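Local coordinates for protein metagenomic carboxyl esterase MGS0156 (Uncultured organism, PDB 5D8M) that probably hydrolyses carboxylic ester bonds, as an esterase of the alpha/beta-hydrolase type, at residues V182-A187 with L300-P305; L105-A110 with V153-S158. One frame throughout, in Å; residues are numbered along the deposited sequence.

Interaction 1 (V182-A187 with L300-P305); sequences VSVAGA and LAVAMP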
ATOM      1  N   VAL A 182      -0.675  -1.653   8.018  1.00 10.02           N
ATOM      2  CA  VAL A 182       0.351  -2.053   7.083  1.00  9.04           C
ATOM      3  C   VAL A 182       0.145  -1.310   5.783  1.00 13.27           C
ATOM      4  O   VAL A 182      -0.933  -1.352   5.194  1.00 14.75           O
ATOM      5  CB  VAL A 182       0.308  -3.559   6.803  1.00 13.18           C
ATOM      6  CG1 VAL A 182       1.434  -3.924   5.840  1.00 12.24           C
ATOM      7  CG2 VAL A 182       0.431  -4.329   8.120  1.00 10.19           C
ATOM      8  N   SER A 183       1.177  -0.606   5.358  1.00  9.69           N
ATOM      9  CA  SER A 183       1.176   0.110   4.103  1.00 11.32           C
ATOM     10  C   SER A 183       1.854  -0.730   3.013  1.00  7.90           C
ATOM     11  O   SER A 183       3.016  -1.129   3.174  1.00  9.78           O
ATOM     12  CB  SER A 183       1.928   1.452   4.302  1.00 14.47           C
ATOM     13  OG  SER A 183       1.848   2.271   3.153  1.00 23.87           O
ATOM     14  N   VAL A 184       1.150  -0.976   1.914  1.00  7.16           N
ATOM     15  CA  VAL A 184       1.698  -1.658   0.754  1.00  9.86           C
ATOM     16  C   VAL A 184       1.725  -0.699  -0.443  1.00 11.95           C
ATOM     17  O   VAL A 184       0.672  -0.354  -0.987  1.00 12.45           O
ATOM     18  CB  VAL A 184       0.860  -2.915   0.394  1.00 12.03           C
ATOM     19  CG1 VAL A 184       1.508  -3.694  -0.727  1.00 11.65           C
ATOM     20  CG2 VAL A 184       0.656  -3.807   1.657  1.00 10.69           C
ATOM     21  N   ALA A 185       2.923  -0.271  -0.847  1.00 10.52           N
ATOM     22  CA  ALA A 185       3.070   0.792  -1.828  1.00 13.13           C
ATOM     23  C   ALA A 185       2.158   1.979  -1.465  1.00 15.56           C
ATOM     24  O   ALA A 185       1.499   2.565  -2.323  1.00 14.06           O
ATOM     25  CB  ALA A 185       2.757   0.279  -3.235  1.00  8.69           C
ATOM     26  N   GLY A 186       2.122   2.326  -0.184  1.00 11.56           N
ATOM     27  CA  GLY A 186       1.297   3.426   0.260  1.00  8.13           C
ATOM     28  C   GLY A 186       1.905   4.758  -0.094  1.00  9.65           C
ATOM     29  O   GLY A 186       3.119   4.943  -0.017  1.00 13.63           O
ATOM     30  N   ALA A 187       1.059   5.704  -0.468  1.00 10.57           N
ATOM     31  CA  ALA A 187       1.525   7.021  -0.901  1.00 13.23           C
ATOM     32  C   ALA A 187       1.738   7.923   0.300  1.00 10.23           C
ATOM     33  O   ALA A 187       1.122   8.984   0.402  1.00 11.44           O
ATOM     34  CB  ALA A 187       0.505   7.652  -1.874  1.00 14.26           C
ATOM     35  N   LEU A 300       0.904  -1.851  -9.311  1.00 12.15           N
ATOM     36  CA  LEU A 300      -0.328  -2.642  -9.382  1.00 13.57           C
ATOM     37  C   LEU A 300      -0.105  -4.114  -9.067  1.00  8.28           C
ATOM     38  O   LEU A 300      -0.914  -4.766  -8.392  1.00 12.39           O
ATOM     39  CB  LEU A 300      -0.954  -2.475 -10.769  1.00 11.18           C
ATOM     40  CG  LEU A 300      -1.454  -1.057 -11.008  1.00 14.08           C
ATOM     41  CD1 LEU A 300      -2.037  -0.959 -12.427  1.00 13.37           C
ATOM     42  CD2 LEU A 300      -2.495  -0.648  -9.965  1.00 13.52           C
ATOM     43  N   ALA A 301       1.022  -4.643  -9.497  1.00 10.79           N
ATOM     44  CA  ALA A 301       1.292  -6.071  -9.287  1.00 10.21           C
ATOM     45  C   ALA A 301       1.359  -6.444  -7.807  1.00 12.67           C
ATOM     46  O   ALA A 301       0.980  -7.540  -7.410  1.00 12.77           O
ATOM     47  CB  ALA A 301       2.591  -6.469  -9.986  1.00  9.39           C
ATOM     48  N   VAL A 302       1.844  -5.536  -6.974  1.00 12.89           N
ATOM     49  CA  VAL A 302       2.042  -5.890  -5.570  1.00  8.91           C
ATOM     50  C   VAL A 302       0.706  -6.121  -4.837  1.00 12.97           C
ATOM     51  O   VAL A 302       0.681  -6.769  -3.789  1.00 12.62           O
ATOM     52  CB  VAL A 302       2.912  -4.795  -4.866  1.00 11.18           C
ATOM     53  CG1 VAL A 302       2.108  -3.477  -4.672  1.00  6.49           C
ATOM     54  CG2 VAL A 302       3.486  -5.317  -3.546  1.00 10.98           C
ATOM     55  N   ALA A 303      -0.426  -5.681  -5.397  1.00  9.35           N
ATOM     56  CA  ALA A 303      -1.657  -5.703  -4.608  1.00 12.37           C
ATOM     57  C   ALA A 303      -2.975  -5.848  -5.365  1.00 11.52           C
ATOM     58  O   ALA A 303      -3.965  -6.255  -4.770  1.00 12.08           O
ATOM     59  CB  ALA A 303      -1.725  -4.428  -3.747  1.00 13.42           C
HETATM   60  N   MSE A 304      -3.006  -5.477  -6.647  1.00 11.51           N
HETATM   61  CA  MSE A 304      -4.245  -5.443  -7.426  1.00 13.72           C
HETATM   62  C   MSE A 304      -4.172  -6.426  -8.580  1.00 13.39           C
HETATM   63  O   MSE A 304      -3.499  -6.144  -9.580  1.00 14.85           O
HETATM   64  CB  MSE A 304      -4.510  -4.024  -7.985  1.00 18.19           C
HETATM   65  CG  MSE A 304      -4.879  -2.995  -6.930  1.00 23.32           C
HETATM   66 SE   MSE A 304      -6.769  -3.075  -6.499  0.64 26.68          SE
HETATM   67  CE  MSE A 304      -7.541  -2.254  -8.091  1.00 19.95           C
ATOM     68  N   PRO A 305      -4.874  -7.568  -8.464  1.00 14.21           N
ATOM     69  CA  PRO A 305      -4.896  -8.551  -9.541  1.00 12.87           C
ATOM     70  C   PRO A 305      -5.792  -8.113 -10.708  1.00 19.46           C
ATOM     71  O   PRO A 305      -6.931  -7.700 -10.494  1.00 18.45           O
ATOM     72  CB  PRO A 305      -5.471  -9.806  -8.863  1.00 13.08           C
ATOM     73  CG  PRO A 305      -6.354  -9.259  -7.756  1.00 13.01           C
ATOM     74  CD  PRO A 305      -5.653  -8.007  -7.283  1.00 13.67           C
TER

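Interaction 2 (L105-A110 with V153-S158); sequences LLFDDA and VFVTHS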
ATOM      1  N   LEU A 105     -10.171  -6.239  -7.622  1.00 10.36           N
ATOM      2  CA  LEU A 105     -10.420  -5.905  -6.230  1.00 12.05           C
ATOM      3  C   LEU A 105      -9.156  -6.176  -5.440  1.00 11.30           C
ATOM      4  O   LEU A 105      -8.491  -7.182  -5.688  1.00 10.86           O
ATOM      5  CB  LEU A 105     -11.576  -6.741  -5.657  1.00 13.15           C
ATOM      6  CG  LEU A 105     -12.920  -6.544  -6.338  1.00 14.59           C
ATOM      7  CD1 LEU A 105     -13.939  -7.574  -5.806  1.00 17.01           C
ATOM      8  CD2 LEU A 105     -13.394  -5.087  -6.091  1.00 14.48           C
ATOM      9  N   LEU A 106      -8.858  -5.299  -4.479  1.00 10.91           N
ATOM     10  CA  LEU A 106      -7.611  -5.343  -3.724  1.00 12.23           C
ATOM     11  C   LEU A 106      -7.330  -6.739  -3.142  1.00 13.56           C
ATOM     12  O   LEU A 106      -8.171  -7.310  -2.457  1.00 11.81           O
ATOM     13  CB  LEU A 106      -7.641  -4.303  -2.599  1.00  8.39           C
ATOM     14  CG  LEU A 106      -6.357  -4.200  -1.756  1.00 12.47           C
ATOM     15  CD1 LEU A 106      -5.222  -3.722  -2.580  1.00 11.24           C
ATOM     16  CD2 LEU A 106      -6.554  -3.285  -0.542  1.00 12.04           C
ATOM     17  N   PHE A 107      -6.150  -7.281  -3.445  1.00 12.13           N
ATOM     18  CA  PHE A 107      -5.711  -8.579  -2.919  1.00 10.78           C
ATOM     19  C   PHE A 107      -6.706  -9.704  -3.137  1.00 14.07           C
ATOM     20  O   PHE A 107      -6.773 -10.653  -2.349  1.00 11.15           O
ATOM     21  CB  PHE A 107      -5.376  -8.459  -1.419  1.00 10.04           C
ATOM     22  CG  PHE A 107      -3.976  -7.938  -1.163  1.00 12.60           C
ATOM     23  CD1 PHE A 107      -2.878  -8.677  -1.566  1.00 14.74           C
ATOM     24  CD2 PHE A 107      -3.764  -6.720  -0.534  1.00 12.23           C
ATOM     25  CE1 PHE A 107      -1.592  -8.213  -1.373  1.00 14.60           C
ATOM     26  CE2 PHE A 107      -2.484  -6.236  -0.315  1.00 11.50           C
ATOM     27  CZ  PHE A 107      -1.392  -6.983  -0.717  1.00 15.44           C
ATOM     28  N   ASP A 108      -7.496  -9.612  -4.202  1.00 13.19           N
ATOM     29  CA  ASP A 108      -8.622 -10.542  -4.334  1.00 16.25           C
ATOM     30  C   ASP A 108      -8.164 -11.996  -4.413  1.00 18.26           C
ATOM     31  O   ASP A 108      -8.795 -12.877  -3.837  1.00 15.78           O
ATOM     32  CB  ASP A 108      -9.463 -10.212  -5.571  1.00 14.41           C
ATOM     33  CG  ASP A 108     -10.930 -10.559  -5.386  1.00 23.36           C
ATOM     34  OD1 ASP A 108     -11.477 -10.364  -4.260  1.00 20.08           O
ATOM     35  OD2 ASP A 108     -11.545 -10.995  -6.379  1.00 26.60           O
ATOM     36  N   ASP A 109      -7.075 -12.239  -5.139  1.00 16.05           N
ATOM     37  CA  ASP A 109      -6.578 -13.594  -5.308  1.00 17.99           C
ATOM     38  C   ASP A 109      -5.774 -14.093  -4.092  1.00 15.73           C
ATOM     39  O   ASP A 109      -5.391 -15.259  -4.040  1.00 18.30           O
ATOM     40  CB  ASP A 109      -5.736 -13.685  -6.584  1.00 19.00           C
ATOM     41  CG  ASP A 109      -4.554 -12.679  -6.622  1.00 22.61           C
ATOM     42  OD1 ASP A 109      -4.454 -11.710  -5.798  1.00 17.78           O
ATOM     43  OD2 ASP A 109      -3.726 -12.875  -7.545  1.00 24.44           O
ATOM     44  N   ALA A 110      -5.542 -13.216  -3.119  1.00 11.22           N
ATOM     45  CA  ALA A 110      -4.820 -13.576  -1.891  1.00 13.41           C
ATOM     46  C   ALA A 110      -5.722 -13.944  -0.704  1.00 14.43           C
ATOM     47  O   ALA A 110      -5.277 -14.556   0.257  1.00 12.77           O
ATOM     48  CB  ALA A 110      -3.901 -12.423  -1.472  1.00 12.73           C
ATOM     49  N   VAL A 153      -6.304  -5.244  11.807  1.00 14.55           N
ATOM     50  CA  VAL A 153      -5.055  -4.932  11.129  1.00 14.35           C
ATOM     51  C   VAL A 153      -5.359  -4.399   9.730  1.00 12.31           C
ATOM     52  O   VAL A 153      -5.780  -5.150   8.855  1.00 11.16           O
ATOM     53  CB  VAL A 153      -4.133  -6.173  11.045  1.00 12.35           C
ATOM     54  CG1 VAL A 153      -2.876  -5.862  10.182  1.00 10.52           C
ATOM     55  CG2 VAL A 153      -3.739  -6.626  12.449  1.00 12.81           C
ATOM     56  N   PHE A 154      -5.171  -3.100   9.520  1.00  9.32           N
ATOM     57  CA  PHE A 154      -5.362  -2.527   8.192  1.00  8.41           C
ATOM     58  C   PHE A 154      -4.243  -2.993   7.275  1.00 11.62           C
ATOM     59  O   PHE A 154      -3.079  -3.019   7.680  1.00 10.69           O
ATOM     60  CB  PHE A 154      -5.370  -0.992   8.233  1.00  9.69           C
ATOM     61  CG  PHE A 154      -6.630  -0.398   8.830  1.00  8.94           C
ATOM     62  CD1 PHE A 154      -7.782  -0.297   8.073  1.00  8.61           C
ATOM     63  CD2 PHE A 154      -6.651   0.060  10.148  1.00  9.47           C
ATOM     64  CE1 PHE A 154      -8.952   0.256   8.598  1.00 11.70           C
ATOM     65  CE2 PHE A 154      -7.820   0.618  10.684  1.00 15.34           C
ATOM     66  CZ  PHE A 154      -8.972   0.721   9.898  1.00 12.13           C
ATOM     67  N   VAL A 155      -4.616  -3.385   6.059  1.00  9.67           N
ATOM     68  CA  VAL A 155      -3.657  -3.616   4.993  1.00 10.72           C
ATOM     69  C   VAL A 155      -4.094  -2.753   3.832  1.00 10.07           C
ATOM     70  O   VAL A 155      -5.186  -2.939   3.291  1.00 10.59           O
ATOM     71  CB  VAL A 155      -3.589  -5.088   4.570  1.00 12.37           C
ATOM     72  CG1 VAL A 155      -2.548  -5.267   3.481  1.00  7.62           C
ATOM     73  CG2 VAL A 155      -3.239  -5.962   5.792  1.00  8.98           C
ATOM     74  N   THR A 156      -3.269  -1.764   3.507  1.00  7.75           N
ATOM     75  CA  THR A 156      -3.695  -0.666   2.665  1.00 10.38           C
ATOM     76  C   THR A 156      -2.810  -0.595   1.442  1.00 13.26           C
ATOM     77  O   THR A 156      -1.665  -1.057   1.483  1.00 13.47           O
ATOM     78  CB  THR A 156      -3.635   0.686   3.455  1.00 11.48           C
ATOM     79  OG1 THR A 156      -2.274   0.999   3.806  1.00 12.75           O
ATOM     80  CG2 THR A 156      -4.406   0.585   4.764  1.00 12.35           C
ATOM     81  N   HIS A 157      -3.329  -0.013   0.360  1.00  9.21           N
ATOM     82  CA  HIS A 157      -2.561   0.134  -0.869  1.00  8.35           C
ATOM     83  C   HIS A 157      -2.678   1.577  -1.364  1.00 12.31           C
ATOM     84  O   HIS A 157      -3.774   2.163  -1.354  1.00  9.84           O
ATOM     85  CB  HIS A 157      -3.068  -0.858  -1.941  1.00  9.53           C
ATOM     86  CG  HIS A 157      -2.363  -0.755  -3.265  1.00 10.01           C
ATOM     87  ND1 HIS A 157      -3.027  -0.473  -4.439  1.00 11.49           N
ATOM     88  CD2 HIS A 157      -1.060  -0.915  -3.599  1.00  9.07           C
ATOM     89  CE1 HIS A 157      -2.168  -0.473  -5.442  1.00 12.70           C
ATOM     90  NE2 HIS A 157      -0.968  -0.745  -4.961  1.00 12.00           N
ATOM     91  N   SER A 158      -1.539   2.139  -1.766  1.00 15.56           N
ATOM     92  CA  SER A 158      -1.535   3.441  -2.419  0.51 19.69           C
ATOM     93  C   SER A 158      -2.190   4.533  -1.553  1.00 14.43           C
ATOM     94  O   SER A 158      -1.851   4.732  -0.396  1.00 11.83           O
ATOM     95  CB  SER A 158      -2.247   3.311  -3.763  0.51 24.17           C
ATOM     96  OG  SER A 158      -2.087   4.467  -4.563  0.51 30.77           O
TER

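Interaction 1 (V182-A187 with L300-P305)
Leu300 O accepts two backbone N-H groups, from Met304 N at 2.8 Å and from Ala303 N at 3.2 Å, and this double grip curls the loop so that Val302 and Ala303 face Val184 and Ala185. Across the contact itself no hydrogen bond forms; the meeting is of methyl groups. Val184 CG1 lies 3.8 Å from Val302 CG2 and 4.0 Å from Val302 CG1, so one methyl of the strand rests against the whole fork of the other valine, the two side chains running past each other in opposite directions. Val302 holds CG1 between its backbone N and carbonyl carbon (chi1 72°), which also brings that methyl to 4.1 Å from Ala185 CB. Ala303 CB touches Val184 CG1 more loosely, at 4.5 Å. Branched valine suits an extended strand, while the small alanine methyls fit beside the valines without further bulk. Ala185 has positive phi and psi (48° and 43°), turning the chain sharply after Val184. Asp298 OD1 accepts from Ala301 N, and weakly from Leu300 N, at the start of the curl. The loop after strand 290-293 thus packs at the C-terminal end of parallel strand 178-184, consistent with the alpha/beta-hydrolase fold. Around this buried contact, Val184 packs on Val155 of strand 151-157, His157 lies against Ala185 and Ala303, and Leu327 of helix 324-338 packs on Val302.

Interaction 2 (L105-A110 with V153-S158)
Leu106 reaches across to His157 and Val155. From its CB, with CG anti to the backbone N, the chain runs toward the strand and forks there: CD1 comes to 3.6 Å from His157 CB and 4.2 Å from His157 CG, while CD2 settles 4.1 Å from Val155 O. The forked end of leucine suits this place because each methyl meets a different residue of the strand. Next in sequence, Phe107 brings its ring nearer than its CB, and its CE2 lies 3.9 Å from Val155 CG1, the two side chains crossing at about a right angle. Leu105 to Asp108 form a type II beta turn, closed by a weak bond from Asp108 N to Leu105 O of 3.0 Å; Phe107 takes its third position with positive phi (52°), and this presents neighbouring hydrophobic side chains to one strand. That strand, 151-157, lies between strands 178-184 and 87-92 in the parallel sheet and runs through His157 to Ser158, directly before helix 159-170. Ser158, at phi 57° and psi -126°, sits at this sharp strand-to-helix turn, consistent with the nucleophile elbow of an alpha/beta-hydrolase. His157 suits its position because its CB packs on leucine while NE2 is hydrogen-bonded to His299 O, which satisfies this buried polar atom. Just past the turn, Asp109 OD2 makes a salt bridge with Arg324 of helix 324-338.

In the fold
The two contacts share neighbouring strands of the central parallel sheet, 151-157 in interaction 2 and 178-184 in interaction 1, and their centres are about 7 Å apart. Along the chain they come in series: 105-110 and 153-158 precede 182-187 and 300-305. They also join directly, since Val182 N lies 2.8 Å from Phe154 O in a probable hydrogen bond between strands, and Phe107 N lies 2.8 Å from Ala303 O in another between loops. Two loops far apart in sequence thus lie together over adjacent strand ends, with helix 324-338 alongside, in the region where Ser158, at a turn consistent with a nucleophile elbow, lies near His299.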